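Local coordinates for N-terminal acetyltransferase-like protein (Chaetomium thermophilum, PDB 5NNP), which probably serves as the helical-repeat auxiliary subunit of an N-terminal acetyltransferase A complex, supporting a catalytic partner that transfers acetyl groups to protein N termini, at residues 41-44 against 45-48; 164-167 against 168-172; 253-256 against 257-260; 439-442 against 443-446; 640-644 against 645-649. All coordinates share one frame; numbering follows the deposited sequence.

Contact 1. Residues 41-44 against 45-48; sequences PKHG and DTMS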
loop_
_atom_site.group_PDB
_atom_site.type_symbol
_atom_site.label_atom_id
_atom_site.label_comp_id
_atom_site.label_asym_id
_atom_site.label_seq_id
_atom_site.Cartn_x
_atom_site.Cartn_y
_atom_site.Cartn_z
ATOM N N PRO A 41 42.817 -30.996 3.876
ATOM C CA PRO A 41 42.534 -29.710 3.221
ATOM C C PRO A 41 41.403 -29.758 2.189
ATOM O O PRO A 41 40.858 -28.709 1.855
ATOM C CB PRO A 41 43.866 -29.357 2.551
ATOM C CG PRO A 41 44.552 -30.649 2.365
ATOM C CD PRO A 41 44.152 -31.508 3.526
ATOM N N LYS A 42 41.057 -30.940 1.692
ATOM C CA LYS A 42 39.888 -31.068 0.829
ATOM C C LYS A 42 38.724 -31.712 1.578
ATOM O O LYS A 42 38.098 -32.655 1.086
ATOM C CB LYS A 42 40.206 -31.879 -0.429
ATOM C CG LYS A 42 41.001 -31.129 -1.485
ATOM C CD LYS A 42 40.729 -31.707 -2.873
ATOM C CE LYS A 42 41.385 -30.874 -3.966
ATOM N NZ LYS A 42 40.844 -31.200 -5.315
ATOM N N HIS A 43 38.440 -31.208 2.774
ATOM C CA HIS A 43 37.234 -31.617 3.474
ATOM C C HIS A 43 36.149 -30.580 3.234
ATOM O O HIS A 43 36.131 -29.526 3.868
ATOM C CB HIS A 43 37.479 -31.798 4.972
ATOM C CG HIS A 43 36.373 -32.523 5.669
ATOM N ND1 HIS A 43 35.229 -31.892 6.103
ATOM C CD2 HIS A 43 36.219 -33.831 5.978
ATOM C CE1 HIS A 43 34.422 -32.777 6.659
ATOM N NE2 HIS A 43 35.003 -33.961 6.599
ATOM N N GLY A 44 35.248 -30.898 2.311
ATOM C CA GLY A 44 34.181 -29.998 1.903
ATOM C C GLY A 44 33.285 -29.451 2.999
ATOM O O GLY A 44 33.029 -28.251 3.048
ATOM N N ASP A 45 32.795 -30.325 3.874
ATOM C CA ASP A 45 31.882 -29.894 4.925
ATOM C C ASP A 45 32.510 -28.809 5.784
ATOM O O ASP A 45 31.839 -27.857 6.176
ATOM C CB ASP A 45 31.461 -31.076 5.793
ATOM C CG ASP A 45 30.559 -32.040 5.059
ATOM O OD1 ASP A 45 30.479 -31.932 3.821
ATOM O OD2 ASP A 45 29.939 -32.903 5.716
ATOM N N THR A 46 33.805 -28.942 6.053
ATOM C CA THR A 46 34.511 -27.957 6.856
ATOM C C THR A 46 34.709 -26.638 6.097
ATOM O O THR A 46 34.584 -25.558 6.675
ATOM C CB THR A 46 35.873 -28.504 7.328
ATOM O OG1 THR A 46 35.659 -29.652 8.158
ATOM C CG2 THR A 46 36.635 -27.450 8.127
ATOM N N MET A 47 35.009 -26.723 4.804
ATOM C CA MET A 47 35.224 -25.520 4.014
ATOM C C MET A 47 33.954 -24.677 3.988
ATOM O O MET A 47 34.017 -23.450 4.105
ATOM C CB MET A 47 35.661 -25.872 2.594
ATOM C CG MET A 47 36.865 -26.783 2.517
ATOM S SD MET A 47 37.264 -27.190 0.804
ATOM C CE MET A 47 37.511 -25.554 0.124
ATOM N N SER A 48 32.809 -25.348 3.838
ATOM C CA SER A 48 31.499 -24.693 3.854
ATOM C C SER A 48 31.216 -24.009 5.187
ATOM O O SER A 48 30.700 -22.895 5.214
ATOM C CB SER A 48 30.382 -25.703 3.561
ATOM O OG SER A 48 30.534 -26.296 2.287
#
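His43 caps the helix that runs through 45-48, setting its ring against Thr46 and Asp45. From CB the side chain swings with CG anti to the backbone N (chi1 -166°), which lays the ring beside its own carbonyl and in front of the first helical turn. CG lies 3.9 Å from Thr46 OG1. ND1 then accepts from Thr46 N at 3.3 Å, and the donor lies almost exactly in the ring plane, 3° out of it. Next round the ring, CE1 rests 3.5 Å from Asp45 CB, and at the tip NE2 stays 5.2 Å from Asp45 OD2, not in contact. Backbone bonds complete the turn, which joins helices 26-37 and 44-55 of a tetratricopeptide-repeat region: Met47 N donates to His43 O, and Ser48 N donates to Gly44 O at 3.0 Å. Met47 folds back so that its CG lies against His43 O, while its thioether end goes into the apolar layer of helices 26-37 and 60-73. Asp45 turns its carboxylate elsewhere, OD1 bonding Ser77 OG. Gly44, buried at the start of helix 44-55, adds no side chain beside the cap. An alanine at His43 would remove the ring acceptor and is likely to leave Thr46 N with just its weak bond to His43 O. The capping bond calls for a lone pair on ND1, so a neutral ring would probably carry its hydrogen on NE2.

Contact 2. Residues 164-167 against 168-172; sequences KAEH and ILTTY. With GOL (glycerol), chain M.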
loop_
_atom_site.group_PDB
_atom_site.type_symbol
_atom_site.label_atom_id
_atom_site.label_comp_id
_atom_site.label_asym_id
_atom_site.label_seq_id
_atom_site.Cartn_x
_atom_site.Cartn_y
_atom_site.Cartn_z
ATOM N N LYS A 164 -8.784 -28.002 -6.378
ATOM C CA LYS A 164 -7.970 -28.791 -5.460
ATOM C C LYS A 164 -7.825 -28.081 -4.106
ATOM O O LYS A 164 -7.767 -28.724 -3.062
ATOM C CB LYS A 164 -6.596 -29.097 -6.064
ATOM C CG LYS A 164 -6.061 -30.484 -5.705
ATOM C CD LYS A 164 -6.936 -31.579 -6.299
ATOM C CE LYS A 164 -6.368 -32.973 -6.051
ATOM N NZ LYS A 164 -6.181 -33.228 -4.600
ATOM N N ALA A 165 -7.777 -26.756 -4.109
ATOM C CA ALA A 165 -7.667 -26.050 -2.842
ATOM C C ALA A 165 -8.927 -26.261 -1.997
ATOM O O ALA A 165 -8.854 -26.419 -0.774
ATOM C CB ALA A 165 -7.416 -24.566 -3.071
ATOM N N GLU A 166 -10.085 -26.254 -2.642
ATOM C CA GLU A 166 -11.311 -26.501 -1.911
ATOM C C GLU A 166 -11.336 -27.936 -1.361
ATOM O O GLU A 166 -11.744 -28.184 -0.227
ATOM C CB GLU A 166 -12.529 -26.249 -2.785
ATOM C CG GLU A 166 -13.801 -26.318 -1.976
ATOM C CD GLU A 166 -15.046 -26.291 -2.807
ATOM O OE1 GLU A 166 -14.990 -25.814 -3.969
ATOM O OE2 GLU A 166 -16.083 -26.752 -2.284
ATOM N N HIS A 167 -10.866 -28.869 -2.175
ATOM C CA HIS A 167 -10.775 -30.272 -1.796
ATOM C C HIS A 167 -9.916 -30.489 -0.540
ATOM O O HIS A 167 -10.283 -31.257 0.348
ATOM C CB HIS A 167 -10.216 -31.069 -2.978
ATOM C CG HIS A 167 -10.033 -32.527 -2.700
ATOM N ND1 HIS A 167 -8.792 -33.124 -2.663
ATOM C CD2 HIS A 167 -10.930 -33.510 -2.457
ATOM C CE1 HIS A 167 -8.931 -34.411 -2.409
ATOM N NE2 HIS A 167 -10.217 -34.671 -2.279
ATOM N N ILE A 168 -8.772 -29.810 -0.472
ATOM C CA ILE A 168 -7.863 -29.961 0.658
ATOM C C ILE A 168 -8.521 -29.412 1.915
ATOM O O ILE A 168 -8.439 -30.032 2.978
ATOM C CB ILE A 168 -6.515 -29.260 0.405
ATOM C CG1 ILE A 168 -5.745 -29.975 -0.713
ATOM C CG2 ILE A 168 -5.674 -29.225 1.659
ATOM C CD1 ILE A 168 -5.674 -31.520 -0.531
ATOM N N LEU A 169 -9.212 -28.275 1.781
ATOM C CA LEU A 169 -9.910 -27.656 2.904
ATOM C C LEU A 169 -11.041 -28.536 3.410
ATOM O O LEU A 169 -11.185 -28.742 4.625
ATOM C CB LEU A 169 -10.454 -26.284 2.517
ATOM C CG LEU A 169 -9.383 -25.188 2.441
ATOM C CD1 LEU A 169 -9.917 -23.913 1.786
ATOM C CD2 LEU A 169 -8.834 -24.894 3.814
ATOM N N THR A 170 -11.843 -29.060 2.485
ATOM C CA THR A 170 -12.953 -29.896 2.885
ATOM C C THR A 170 -12.463 -31.223 3.461
ATOM O O THR A 170 -13.094 -31.787 4.363
ATOM C CB THR A 170 -13.901 -30.192 1.718
ATOM O OG1 THR A 170 -14.451 -28.968 1.210
ATOM C CG2 THR A 170 -15.032 -31.123 2.188
ATOM N N THR A 171 -11.345 -31.732 2.948
ATOM C CA THR A 171 -10.828 -33.008 3.442
ATOM C C THR A 171 -10.483 -32.880 4.918
ATOM O O THR A 171 -10.819 -33.761 5.714
ATOM C CB THR A 171 -9.599 -33.487 2.642
ATOM O OG1 THR A 171 -10.014 -33.821 1.314
ATOM C CG2 THR A 171 -8.983 -34.727 3.275
ATOM N N TYR A 172 -9.854 -31.764 5.286
ATOM C CA TYR A 172 -9.549 -31.519 6.689
ATOM C C TYR A 172 -10.812 -31.507 7.542
ATOM O O TYR A 172 -10.903 -32.238 8.532
ATOM C CB TYR A 172 -8.788 -30.206 6.902
ATOM C CG TYR A 172 -8.449 -30.071 8.356
ATOM C CD1 TYR A 172 -7.343 -30.713 8.875
ATOM C CD2 TYR A 172 -9.284 -29.394 9.231
ATOM C CE1 TYR A 172 -7.047 -30.652 10.212
ATOM C CE2 TYR A 172 -8.995 -29.326 10.577
ATOM C CZ TYR A 172 -7.872 -29.959 11.059
ATOM O OH TYR A 172 -7.555 -29.914 12.396
HETATM C C1 GOL M . -13.617 -30.433 -4.445
HETATM O O1 GOL M . -12.962 -29.346 -5.060
HETATM C C2 GOL M . -14.701 -29.880 -3.529
HETATM O O2 GOL M . -15.976 -30.107 -4.099
HETATM C C3 GOL M . -14.594 -30.477 -2.126
HETATM O O3 GOL M . -15.383 -29.727 -1.220
#
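Ile168, Leu169, Thr170 and Thr171 each send the backbone N to the carbonyl four residues earlier, in regular alpha-helical fashion, with Thr170 N to Glu166 O the nearly axial one at 2.9 Å. Thr171 adds a second bond of its own: OG1 donates to His167 O at 2.8 Å, a common way for threonine to satisfy its hydroxyl inside a helix. With OG1 set beside the backbone N (chi1 -68°), the hydroxyl bends back one turn and comes to the carbonyl from above its plane, on the face opposite to that taken by Thr171 N. That oxygen is therefore gripped twice. The same OG1 also lies over one face of the His167 imidazole, displaced toward the rim, 3.7 Å from NE2. Ile168 is buried, as suits its apolar branches, and its CG1, beside its own backbone N, passes Lys164 O at 3.3 Å. On the polar side a glycerol, probably from the crystallisation liquor, joins Glu166 to Thr170: its O3 lies 2.7 Å from Thr170 OG1 and donates to Glu166 OE2 at 3.2 Å. Glu166 reaches out with an extended chain, and its carboxylate forms salt bridges with Arg201 and Arg206, while Thr170 OG1 also bonds Lys194 NZ. All of this belongs to helix 162-175. Ala165 and Leu169 turn their small and branched apolar groups to helix 146-159, at Tyr156 and Ala153, and Leu169 also meets Tyr193 and Ile197 of helix 185-200, so the helix lies packed against both of these neighbours.

Contact 3. Residues 253-256 against 257-260; sequences PEHM and DYYK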
loop_
_atom_site.group_PDB
_atom_site.type_symbol
_atom_site.label_atom_id
_atom_site.label_comp_id
_atom_site.label_asym_id
_atom_site.label_seq_id
_atom_site.Cartn_x
_atom_site.Cartn_y
_atom_site.Cartn_z
ATOM N N PRO A 253 -23.222 3.490 8.805
ATOM C CA PRO A 253 -24.026 4.435 8.030
ATOM C C PRO A 253 -23.183 5.295 7.102
ATOM O O PRO A 253 -23.735 6.075 6.328
ATOM C CB PRO A 253 -24.698 5.280 9.111
ATOM C CG PRO A 253 -24.767 4.374 10.279
ATOM C CD PRO A 253 -23.481 3.618 10.246
ATOM N N GLU A 254 -21.871 5.117 7.154
ATOM C CA GLU A 254 -20.934 6.005 6.474
ATOM C C GLU A 254 -20.329 5.404 5.193
ATOM O O GLU A 254 -19.401 5.969 4.617
ATOM C CB GLU A 254 -19.811 6.378 7.443
ATOM C CG GLU A 254 -19.556 7.851 7.550
ATOM C CD GLU A 254 -20.815 8.635 7.855
ATOM O OE1 GLU A 254 -21.654 8.131 8.637
ATOM O OE2 GLU A 254 -20.961 9.754 7.306
ATOM N N HIS A 255 -20.849 4.266 4.753
ATOM C CA HIS A 255 -20.235 3.535 3.652
ATOM C C HIS A 255 -21.076 3.581 2.353
ATOM O O HIS A 255 -22.032 2.813 2.207
ATOM C CB HIS A 255 -19.997 2.091 4.098
ATOM C CG HIS A 255 -19.180 1.283 3.140
ATOM N ND1 HIS A 255 -19.690 0.198 2.462
ATOM C CD2 HIS A 255 -17.890 1.399 2.751
ATOM C CE1 HIS A 255 -18.748 -0.320 1.695
ATOM N NE2 HIS A 255 -17.648 0.393 1.848
ATOM N N MET A 256 -20.703 4.477 1.432
ATOM C CA MET A 256 -21.395 4.713 0.149
ATOM C C MET A 256 -22.050 3.516 -0.529
ATOM O O MET A 256 -23.196 3.597 -0.961
ATOM C CB MET A 256 -20.426 5.316 -0.871
ATOM C CG MET A 256 -21.021 5.677 -2.218
ATOM S SD MET A 256 -19.847 6.491 -3.339
ATOM C CE MET A 256 -19.842 8.152 -2.670
ATOM N N ASP A 257 -21.320 2.416 -0.656
ATOM C CA ASP A 257 -21.831 1.281 -1.418
ATOM C C ASP A 257 -23.043 0.595 -0.789
ATOM O O ASP A 257 -23.841 -0.019 -1.507
ATOM C CB ASP A 257 -20.726 0.253 -1.650
ATOM C CG ASP A 257 -19.687 0.737 -2.627
ATOM O OD1 ASP A 257 -19.969 1.718 -3.352
ATOM O OD2 ASP A 257 -18.591 0.148 -2.667
ATOM N N TYR A 258 -23.196 0.691 0.531
ATOM C CA TYR A 258 -24.365 0.092 1.175
ATOM C C TYR A 258 -25.630 0.821 0.727
ATOM O O TYR A 258 -26.668 0.187 0.515
ATOM C CB TYR A 258 -24.257 0.116 2.705
ATOM C CG TYR A 258 -23.075 -0.648 3.276
ATOM C CD1 TYR A 258 -22.462 -1.676 2.555
ATOM C CD2 TYR A 258 -22.568 -0.338 4.530
ATOM C CE1 TYR A 258 -21.382 -2.374 3.075
ATOM C CE2 TYR A 258 -21.485 -1.026 5.051
ATOM C CZ TYR A 258 -20.896 -2.049 4.322
ATOM O OH TYR A 258 -19.808 -2.731 4.833
ATOM N N TYR A 259 -25.553 2.148 0.569
ATOM C CA TYR A 259 -26.714 2.878 0.054
ATOM C C TYR A 259 -27.002 2.471 -1.403
ATOM O O TYR A 259 -28.155 2.228 -1.767
ATOM C CB TYR A 259 -26.515 4.396 0.156
ATOM C CG TYR A 259 -26.459 4.931 1.569
ATOM C CD1 TYR A 259 -27.621 5.226 2.269
ATOM C CD2 TYR A 259 -25.241 5.161 2.199
ATOM C CE1 TYR A 259 -27.577 5.722 3.568
ATOM C CE2 TYR A 259 -25.184 5.649 3.492
ATOM C CZ TYR A 259 -26.355 5.928 4.172
ATOM O OH TYR A 259 -26.287 6.420 5.456
ATOM N N LYS A 260 -25.957 2.391 -2.227
ATOM C CA LYS A 260 -26.121 1.967 -3.614
ATOM C C LYS A 260 -26.827 0.617 -3.677
ATOM O O LYS A 260 -27.838 0.471 -4.368
ATOM C CB LYS A 260 -24.774 1.891 -4.338
ATOM C CG LYS A 260 -24.179 3.248 -4.663
ATOM C CD LYS A 260 -22.865 3.139 -5.410
ATOM C CE LYS A 260 -22.324 4.518 -5.759
ATOM N NZ LYS A 260 -21.128 4.424 -6.642
#
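His255 drives an imidazole edge onto the face of Tyr258, an edge-to-face pair with centroids 4.1 Å apart and planes at 58°. ND1 is the leading atom, above the middle of the phenol ring and 3.1 Å from Tyr258 CE1, while His255 CB lies along the other flank, 3.6 Å from Tyr258 CD2. Tyr258 meets it because CG stands beside its own backbone N (chi1 -61°), which folds the ring back toward the start of the helix. A second tyrosine ties the turn together by its tip: Tyr259 OH donates to Pro253 O at 2.7 Å, in the carbonyl plane and on a lone pair. Proline, which has no backbone N-H to give, suits a loop following helix 238-251, and its carbonyl is the acceptor here. Between these side chains the first backbone bonds form, Tyr258 N to His255 O at 2.9 Å and Lys260 N to Met256 O at 3.3 Å. Met256 and Lys260 add an aliphatic touch, Met256 CG being 3.9 Å from Lys260 CE. In the next shell Glu226 holds Tyr258 OH, Tyr280 stacks on the Tyr259 ring, and Leu249 packs against both tyrosines. The chain of another protein also reaches this turn: one of its acidic side chains bonds Met256 N, and its backbone packs on His255. ND1 over the pi face would suit an N-H there better than a lone pair, and the Asp257 carboxylate near NE2 might favour protonation, whereas the two phenols combine apolar ring packing with fixed hydroxyl bonds.

Contact 4. Residues 439-442 against 443-446; sequences PKDR and YINS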
loop_
_atom_site.group_PDB
_atom_site.type_symbol
_atom_site.label_atom_id
_atom_site.label_comp_id
_atom_site.label_asym_id
_atom_site.label_seq_id
_atom_site.Cartn_x
_atom_site.Cartn_y
_atom_site.Cartn_z
ATOM N N PRO A 439 3.061 24.829 16.257
ATOM C CA PRO A 439 4.332 24.103 16.164
ATOM C C PRO A 439 4.211 22.623 16.616
ATOM O O PRO A 439 5.140 21.854 16.402
ATOM C CB PRO A 439 5.243 24.902 17.096
ATOM C CG PRO A 439 4.334 25.464 18.126
ATOM C CD PRO A 439 3.005 25.697 17.457
ATOM N N LYS A 440 3.087 22.240 17.220
ATOM C CA LYS A 440 2.891 20.856 17.679
ATOM C C LYS A 440 2.295 19.921 16.619
ATOM O O LYS A 440 2.195 18.723 16.841
ATOM C CB LYS A 440 1.993 20.816 18.930
ATOM C CG LYS A 440 2.739 21.058 20.227
ATOM C CD LYS A 440 1.832 20.954 21.427
ATOM C CE LYS A 440 2.639 20.772 22.714
ATOM N NZ LYS A 440 3.185 22.052 23.248
ATOM N N ASP A 441 1.913 20.472 15.474
ATOM C CA ASP A 441 1.181 19.731 14.457
ATOM C C ASP A 441 2.036 19.390 13.246
ATOM O O ASP A 441 2.538 20.286 12.564
ATOM C CB ASP A 441 -0.015 20.554 14.028
ATOM C CG ASP A 441 -0.848 19.875 12.980
ATOM O OD1 ASP A 441 -1.489 18.854 13.323
ATOM O OD2 ASP A 441 -0.896 20.395 11.837
ATOM N N ARG A 442 2.211 18.105 12.956
ATOM C CA ARG A 442 3.161 17.738 11.906
ATOM C C ARG A 442 2.647 18.034 10.488
ATOM O O ARG A 442 3.440 18.308 9.585
ATOM C CB ARG A 442 3.560 16.265 12.009
ATOM C CG ARG A 442 4.799 15.944 11.163
ATOM C CD ARG A 442 5.327 14.537 11.349
ATOM N NE ARG A 442 6.662 14.408 10.768
ATOM C CZ ARG A 442 7.402 13.302 10.802
ATOM N NH1 ARG A 442 6.961 12.207 11.408
ATOM N NH2 ARG A 442 8.604 13.295 10.249
ATOM N N TYR A 443 1.331 17.989 10.293
ATOM C CA TYR A 443 0.771 18.228 8.972
ATOM C C TYR A 443 1.189 19.569 8.430
ATOM O O TYR A 443 1.614 19.658 7.294
ATOM C CB TYR A 443 -0.754 18.158 8.980
ATOM C CG TYR A 443 -1.337 18.390 7.599
ATOM C CD1 TYR A 443 -1.500 19.682 7.104
ATOM C CD2 TYR A 443 -1.685 17.321 6.782
ATOM C CE1 TYR A 443 -2.002 19.906 5.848
ATOM C CE2 TYR A 443 -2.188 17.533 5.529
ATOM C CZ TYR A 443 -2.354 18.833 5.064
ATOM O OH TYR A 443 -2.871 19.054 3.807
ATOM N N ILE A 444 1.051 20.618 9.234
ATOM C CA ILE A 444 1.439 21.937 8.773
ATOM C C ILE A 444 2.970 22.010 8.659
ATOM O O ILE A 444 3.498 22.691 7.793
ATOM C CB ILE A 444 0.875 23.074 9.691
ATOM C CG1 ILE A 444 1.005 24.431 8.989
ATOM C CG2 ILE A 444 1.528 23.097 11.081
ATOM C CD1 ILE A 444 0.377 24.441 7.581
ATOM N N ASN A 445 3.688 21.273 9.498
ATOM C CA ASN A 445 5.136 21.242 9.356
ATOM C C ASN A 445 5.525 20.642 8.005
ATOM O O ASN A 445 6.407 21.164 7.316
ATOM C CB ASN A 445 5.786 20.459 10.495
ATOM C CG ASN A 445 7.308 20.393 10.374
ATOM O OD1 ASN A 445 7.841 19.548 9.662
ATOM N ND2 ASN A 445 8.007 21.279 11.083
ATOM N N SER A 446 4.845 19.563 7.617
ATOM C CA SER A 446 5.110 18.897 6.340
ATOM C C SER A 446 4.797 19.793 5.137
ATOM O O SER A 446 5.509 19.772 4.138
ATOM C CB SER A 446 4.309 17.596 6.237
ATOM O OG SER A 446 4.648 16.702 7.285
HETATM O O HOH W 1 -0.736 16.654 11.972
HETATM O O HOH W 2 7.022 16.920 9.125
#
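Tyr443 meets the loop first, its CB 3.6 Å from Asp441 OD2, while its ring leads away to Met412 of helix 408-421. Its backbone N reaches the same aspartate indirectly, donating to a water that in turn donates to Asp441 OD1 at 2.7 Å. Ile444 follows, and its N bonds Asp441 OD2 at 3.3 Å from above the carboxylate plane. This makes Asp441 the N-cap of helix 442-454; having CG anti to the backbone N (chi1 -180°) turns the carboxylate to the end of the helix. The short acidic chain suits this post, and it serves twice, since outside this turn both oxygens also take part in salt bridging to the chain of another protein, close to a bound carboxymethyl coenzyme A. The helix belongs to an all-helical array of the kind built from tetratricopeptide-like repeats, and Ile444 buries its branched side chain there, against Met431 and Ala434 of helix 424-436. Asn445 holds the loop more loosely, with a weak bond from N to Asp441 O. Its amide spans outward, ND2 to Thr464 O, while OD1 accepts from a second water that also accepts from Arg442 NE at 3.0 Å. Ser446 closes the turn: its N donates to Arg442 O at 2.7 Å, nearly on the carbonyl axis, and its OG shares that water with Arg442 NE; the extended Arg442 chain goes on to bond the chain of another protein through NH1.

Contact 5. Residues 640-644 against 645-649; sequences DDDPN and GEKLA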
loop_
_atom_site.group_PDB
_atom_site.type_symbol
_atom_site.label_atom_id
_atom_site.label_comp_id
_atom_site.label_asym_id
_atom_site.label_seq_id
_atom_site.Cartn_x
_atom_site.Cartn_y
_atom_site.Cartn_z
ATOM N N ASP A 640 27.676 2.549 4.342
ATOM C CA ASP A 640 27.066 3.101 3.134
ATOM C C ASP A 640 28.121 3.715 2.231
ATOM O O ASP A 640 28.753 4.716 2.578
ATOM C CB ASP A 640 26.010 4.153 3.481
ATOM C CG ASP A 640 25.172 4.582 2.266
ATOM O OD1 ASP A 640 25.687 4.607 1.127
ATOM O OD2 ASP A 640 23.978 4.905 2.461
ATOM N N ASP A 641 28.306 3.114 1.064
ATOM C CA ASP A 641 29.190 3.679 0.056
ATOM C C ASP A 641 28.418 4.656 -0.827
ATOM O O ASP A 641 27.202 4.518 -0.999
ATOM C CB ASP A 641 29.809 2.572 -0.792
ATOM C CG ASP A 641 30.840 3.097 -1.751
ATOM O OD1 ASP A 641 31.164 2.386 -2.729
ATOM O OD2 ASP A 641 31.323 4.226 -1.519
ATOM N N ASP A 642 29.118 5.636 -1.391
ATOM C CA ASP A 642 28.486 6.641 -2.254
ATOM C C ASP A 642 27.245 7.281 -1.617
ATOM O O ASP A 642 26.132 7.142 -2.131
ATOM C CB ASP A 642 28.105 6.022 -3.603
ATOM C CG ASP A 642 27.846 7.068 -4.676
ATOM O OD1 ASP A 642 28.527 8.109 -4.675
ATOM O OD2 ASP A 642 26.964 6.851 -5.527
ATOM N N PRO A 643 27.436 7.986 -0.494
ATOM C CA PRO A 643 26.345 8.638 0.244
ATOM C C PRO A 643 25.733 9.828 -0.490
ATOM O O PRO A 643 24.566 10.125 -0.296
ATOM C CB PRO A 643 27.026 9.110 1.532
ATOM C CG PRO A 643 28.322 8.345 1.609
ATOM C CD PRO A 643 28.727 8.120 0.199
ATOM N N ASN A 644 26.519 10.516 -1.308
ATOM C CA ASN A 644 26.005 11.661 -2.041
ATOM C C ASN A 644 25.728 11.342 -3.492
ATOM O O ASN A 644 25.534 12.247 -4.306
ATOM C CB ASN A 644 26.983 12.812 -1.949
ATOM C CG ASN A 644 27.258 13.200 -0.532
ATOM O OD1 ASN A 644 26.456 12.914 0.367
ATOM N ND2 ASN A 644 28.392 13.859 -0.309
ATOM N N GLY A 645 25.733 10.050 -3.809
ATOM C CA GLY A 645 25.455 9.577 -5.150
ATOM C C GLY A 645 26.416 10.109 -6.193
ATOM O O GLY A 645 26.085 10.148 -7.376
ATOM N N GLU A 646 27.605 10.527 -5.773
ATOM C CA GLU A 646 28.592 10.998 -6.741
ATOM C C GLU A 646 28.972 9.901 -7.756
ATOM O O GLU A 646 29.197 10.186 -8.929
ATOM C CB GLU A 646 29.838 11.529 -6.025
ATOM C CG GLU A 646 29.620 12.856 -5.272
ATOM C CD GLU A 646 29.237 14.032 -6.184
ATOM O OE1 GLU A 646 29.616 14.025 -7.379
ATOM O OE2 GLU A 646 28.554 14.967 -5.701
ATOM N N LYS A 647 29.021 8.648 -7.315
ATOM C CA LYS A 647 29.289 7.551 -8.239
ATOM C C LYS A 647 28.126 7.367 -9.218
ATOM O O LYS A 647 28.341 7.045 -10.387
ATOM C CB LYS A 647 29.572 6.259 -7.472
ATOM C CG LYS A 647 30.746 6.401 -6.499
ATOM C CD LYS A 647 31.151 5.079 -5.849
ATOM C CE LYS A 647 32.291 5.281 -4.843
ATOM N NZ LYS A 647 32.816 3.982 -4.302
ATOM N N LEU A 648 26.900 7.600 -8.750
ATOM C CA LEU A 648 25.731 7.567 -9.631
ATOM C C LEU A 648 25.838 8.568 -10.781
ATOM O O LEU A 648 25.655 8.225 -11.949
ATOM C CB LEU A 648 24.468 7.837 -8.832
ATOM C CG LEU A 648 24.264 6.790 -7.746
ATOM C CD1 LEU A 648 23.126 7.186 -6.798
ATOM C CD2 LEU A 648 24.024 5.422 -8.391
ATOM N N ALA A 649 26.141 9.814 -10.435
ATOM C CA ALA A 649 26.232 10.885 -11.419
ATOM C C ALA A 649 27.381 10.661 -12.389
ATOM O O ALA A 649 27.322 11.110 -13.529
ATOM C CB ALA A 649 26.383 12.218 -10.724
#
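Lys647 and Asp641 form the charged pair of this surface turn. The extended lysine chain brings NZ to 2.8 Å from Asp641 OD1, on the syn lone pair, with a weaker bond to OD2 of the same carboxylate; the two side chains stand about at right angles. Among the hydrogen bonds to neutral donors, Asp642 is central. Its CG, anti to the backbone N (chi1 -162°), carries the carboxylate over the start of the helix, where OD1 takes Lys647 N at 2.7 Å in a nearly straight bond (177°) from above the carboxylate plane. OD2 takes a weak bond from Leu648 N at 3.3 Å. The backbone adds a weak bond of 3.4 Å, Gly645 N to Asp642 O, that closes a type I turn from Asp642 to Gly645. Glycine suits the last place, adopting a positive phi of 60° there, and Pro643 suits a turn corner. With a leucine in place of Asp642 both oxygens would go, and Lys647 N and Leu648 N would probably be left without that acceptor. The van der Waals contacts are mostly aliphatic carbons against the carboxylate: Lys647 slides past Asp642 in the opposite direction, its CB 3.3 Å from Asp642 OD2, and Leu648 CG lies nearby before its side chain packs on Leu507 and His511 of helix 503-523. Lys508 of that helix bonds Asp642 O. The arrangement is that of a beta turn leading into an alpha helix, with Gly645 at the N-cap and a turn carboxylate receiving the N-H groups of Lys647 and, weakly, Leu648, second and third in the helix.

Overall arrangement
From the N terminus the five contacts follow in series, none nested in or crossing another, and each one links neighbouring residues. Contact 1 closes the loop from helix 26-37 into helix 44-55. Contact 2 lies wholly within helix 162-175, its centre about 46 Å from that of contact 1. Contact 3 closes the loop from helix 238-251 into helix 256-265, and contact 4 does so from helix 424-436 into helix 442-454; their centres are about 33 Å apart, and both meet the chain of another protein. Contact 5 carries the chain into helix 646-649 and packs it on helix 503-523. Contacts 1 and 3 lie far apart, on opposite sides of the chain's centre.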